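Local coordinates for uncharacterized protein (Aeromonas hydrophila J-1, PDB 6R1J) that is the AhlC component of a tripartite alpha-pore-forming toxin, AHL, captured here in its soluble form, and probably helps to build a membrane pore, at residues L64-Q69 against L249-A254. The protein carries 3 engineered substitutions. Residues are numbered along the deposited sequence; the frame is centred on the assembly and turned at random.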
loop_
_atom_site.group_PDB
_atom_site.type_symbol
_atom_site.label_atom_id
_atom_site.label_comp_id
_atom_site.label_asym_id
_atom_site.label_seq_id
_atom_site.Cartn_x
_atom_site.Cartn_y
_atom_site.Cartn_z
ATOM N N LEU A 64 15.351 -35.425 30.582
ATOM C CA LEU A 64 16.122 -36.130 31.656
ATOM C C LEU A 64 15.817 -37.648 31.627
ATOM O O LEU A 64 16.739 -38.474 31.695
ATOM C CB LEU A 64 15.769 -35.457 32.981
ATOM C CG LEU A 64 16.470 -35.992 34.229
ATOM C CD1 LEU A 64 17.979 -36.027 34.036
ATOM C CD2 LEU A 64 16.094 -35.137 35.431
ATOM N N GLN A 65 14.565 -38.036 31.403
ATOM C CA GLN A 65 14.184 -39.462 31.288
ATOM C C GLN A 65 14.977 -40.104 30.157
ATOM O O GLN A 65 15.509 -41.200 30.369
ATOM C CB GLN A 65 12.686 -39.622 31.076
ATOM C CG GLN A 65 11.825 -39.306 32.285
ATOM C CD GLN A 65 10.355 -39.292 31.917
ATOM O OE1 GLN A 65 9.979 -38.988 30.780
ATOM N NE2 GLN A 65 9.503 -39.566 32.894
ATOM N N LEU A 66 15.094 -39.436 29.005
ATOM C CA LEU A 66 15.832 -40.007 27.868
ATOM C C LEU A 66 17.335 -40.064 28.185
ATOM O O LEU A 66 17.938 -41.064 27.818
ATOM C CB LEU A 66 15.539 -39.235 26.579
ATOM C CG LEU A 66 14.074 -39.347 26.095
ATOM C CD1 LEU A 66 13.832 -38.427 24.891
ATOM C CD2 LEU A 66 13.752 -40.768 25.723
ATOM N N THR A 67 17.932 -39.035 28.775
ATOM C CA THR A 67 19.398 -39.094 29.062
ATOM C C THR A 67 19.665 -40.258 30.061
ATOM O O THR A 67 20.648 -40.974 29.870
ATOM C CB THR A 67 19.909 -37.716 29.490
ATOM O OG1 THR A 67 19.169 -37.294 30.635
ATOM C CG2 THR A 67 19.794 -36.667 28.409
ATOM N N GLN A 68 18.787 -40.450 31.041
ATOM C CA GLN A 68 18.869 -41.546 32.046
ATOM C C GLN A 68 18.766 -42.882 31.325
ATOM O O GLN A 68 19.647 -43.702 31.550
ATOM C CB GLN A 68 17.864 -41.351 33.181
ATOM C CG GLN A 68 18.226 -40.204 34.096
ATOM C CD GLN A 68 17.149 -39.782 35.067
ATOM O OE1 GLN A 68 15.960 -40.003 34.876
ATOM N NE2 GLN A 68 17.563 -39.103 36.112
ATOM N N GLN A 69 17.856 -43.050 30.354
ATOM C CA GLN A 69 17.838 -44.289 29.556
ATOM C C GLN A 69 19.139 -44.451 28.790
ATOM O O GLN A 69 19.642 -45.580 28.695
ATOM C CB GLN A 69 16.707 -44.381 28.520
ATOM C CG GLN A 69 15.331 -44.522 29.129
ATOM C CD GLN A 69 15.171 -45.850 29.824
ATOM O OE1 GLN A 69 15.634 -46.871 29.332
ATOM N NE2 GLN A 69 14.519 -45.816 30.973
ATOM N N LEU A 249 19.177 -46.056 19.413
ATOM C CA LEU A 249 18.969 -45.238 18.191
ATOM C C LEU A 249 17.706 -44.388 18.336
ATOM O O LEU A 249 17.812 -43.165 18.126
ATOM C CB LEU A 249 18.865 -46.131 16.961
ATOM C CG LEU A 249 18.710 -45.398 15.629
ATOM C CD1 LEU A 249 20.058 -44.879 15.143
ATOM C CD2 LEU A 249 18.080 -46.314 14.594
ATOM N N PHE A 250 16.580 -44.995 18.723
ATOM C CA PHE A 250 15.272 -44.309 18.820
ATOM C C PHE A 250 15.257 -43.390 20.038
ATOM O O PHE A 250 14.624 -42.327 19.957
ATOM C CB PHE A 250 14.138 -45.331 18.719
ATOM C CG PHE A 250 14.069 -45.912 17.321
ATOM C CD1 PHE A 250 13.757 -45.094 16.244
ATOM C CD2 PHE A 250 14.320 -47.250 17.074
ATOM C CE1 PHE A 250 13.717 -45.591 14.948
ATOM C CE2 PHE A 250 14.292 -47.743 15.775
ATOM C CZ PHE A 250 13.999 -46.913 14.715
ATOM N N PHE A 251 15.953 -43.736 21.124
ATOM C CA PHE A 251 16.017 -42.803 22.263
ATOM C C PHE A 251 16.786 -41.563 21.801
ATOM O O PHE A 251 16.369 -40.489 22.188
ATOM C CB PHE A 251 16.607 -43.435 23.524
ATOM C CG PHE A 251 15.692 -44.400 24.240
ATOM C CD1 PHE A 251 14.325 -44.177 24.322
ATOM C CD2 PHE A 251 16.213 -45.517 24.886
ATOM C CE1 PHE A 251 13.507 -45.045 25.028
ATOM C CE2 PHE A 251 15.386 -46.382 25.586
ATOM C CZ PHE A 251 14.044 -46.128 25.676
ATOM N N THR A 252 17.880 -41.733 21.066
ATOM C CA THR A 252 18.745 -40.622 20.614
ATOM C C THR A 252 17.918 -39.718 19.671
ATOM O O THR A 252 17.964 -38.468 19.845
ATOM C CB THR A 252 20.042 -41.158 20.009
ATOM O OG1 THR A 252 20.707 -41.941 21.011
ATOM C CG2 THR A 252 20.945 -40.046 19.528
ATOM N N ALA A 253 17.166 -40.315 18.723
ATOM C CA ALA A 253 16.271 -39.585 17.798
ATOM C C ALA A 253 15.221 -38.855 18.616
ATOM O O ALA A 253 15.021 -37.630 18.360
ATOM C CB ALA A 253 15.644 -40.530 16.768
ATOM N N ALA A 254 14.564 -39.526 19.573
ATOM C CA ALA A 254 13.534 -38.890 20.423
ATOM C C ALA A 254 14.140 -37.684 21.158
ATOM O O ALA A 254 13.460 -36.632 21.331
ATOM C CB ALA A 254 13.000 -39.839 21.417
#
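L66 and Q69 of helix 28-70 close on F251 and A254 of helix 244-264, a near-antiparallel helix pair within the long all-helical bundle of this alpha-pore-forming toxin component. The two short segments run at 152° to each other with their axes 9.8 Å apart, and the side chains of these four residues occupy the space between them.

Apolar contacts involve the three buried residues, L66, F251 and A254. The forked end of L66 serves both partners: its CD2 branch lies 3.7 Å from F251 CD1, while its CD1 branch reaches across to A254, 3.8 Å from CB. The side chain of L66 leaves its helix alongside the partner rather than at it, but with CG anti to the carbonyl carbon the two methyls are brought nearer. The small methyl of A254 suits this place because it lets a leucine branch come down close to the helix backbone. L66 continues this apolar seam onto L255 and V258, and L228 of helix 163-236 also packs on A254.

The second kind of contact is CH-pi. Q69 sets its aliphatic CB over one face of the F251 ring, 4.1 Å from the centroid and 26° off the normal. A glutamine fits at this partly exposed position, since its methylenes can pack on the aromatic ring while the chain ends in a polar amide. F84 of helix 78-157 touches Q69 too and meets the F251 ring nearly perpendicularly, tying a third helix to the pair. The bend at chi2 keeps the Q69 amide close to the ring, its plane turned 53° from that of the phenyl and OE1 lying 3.8 Å from F251 CE2.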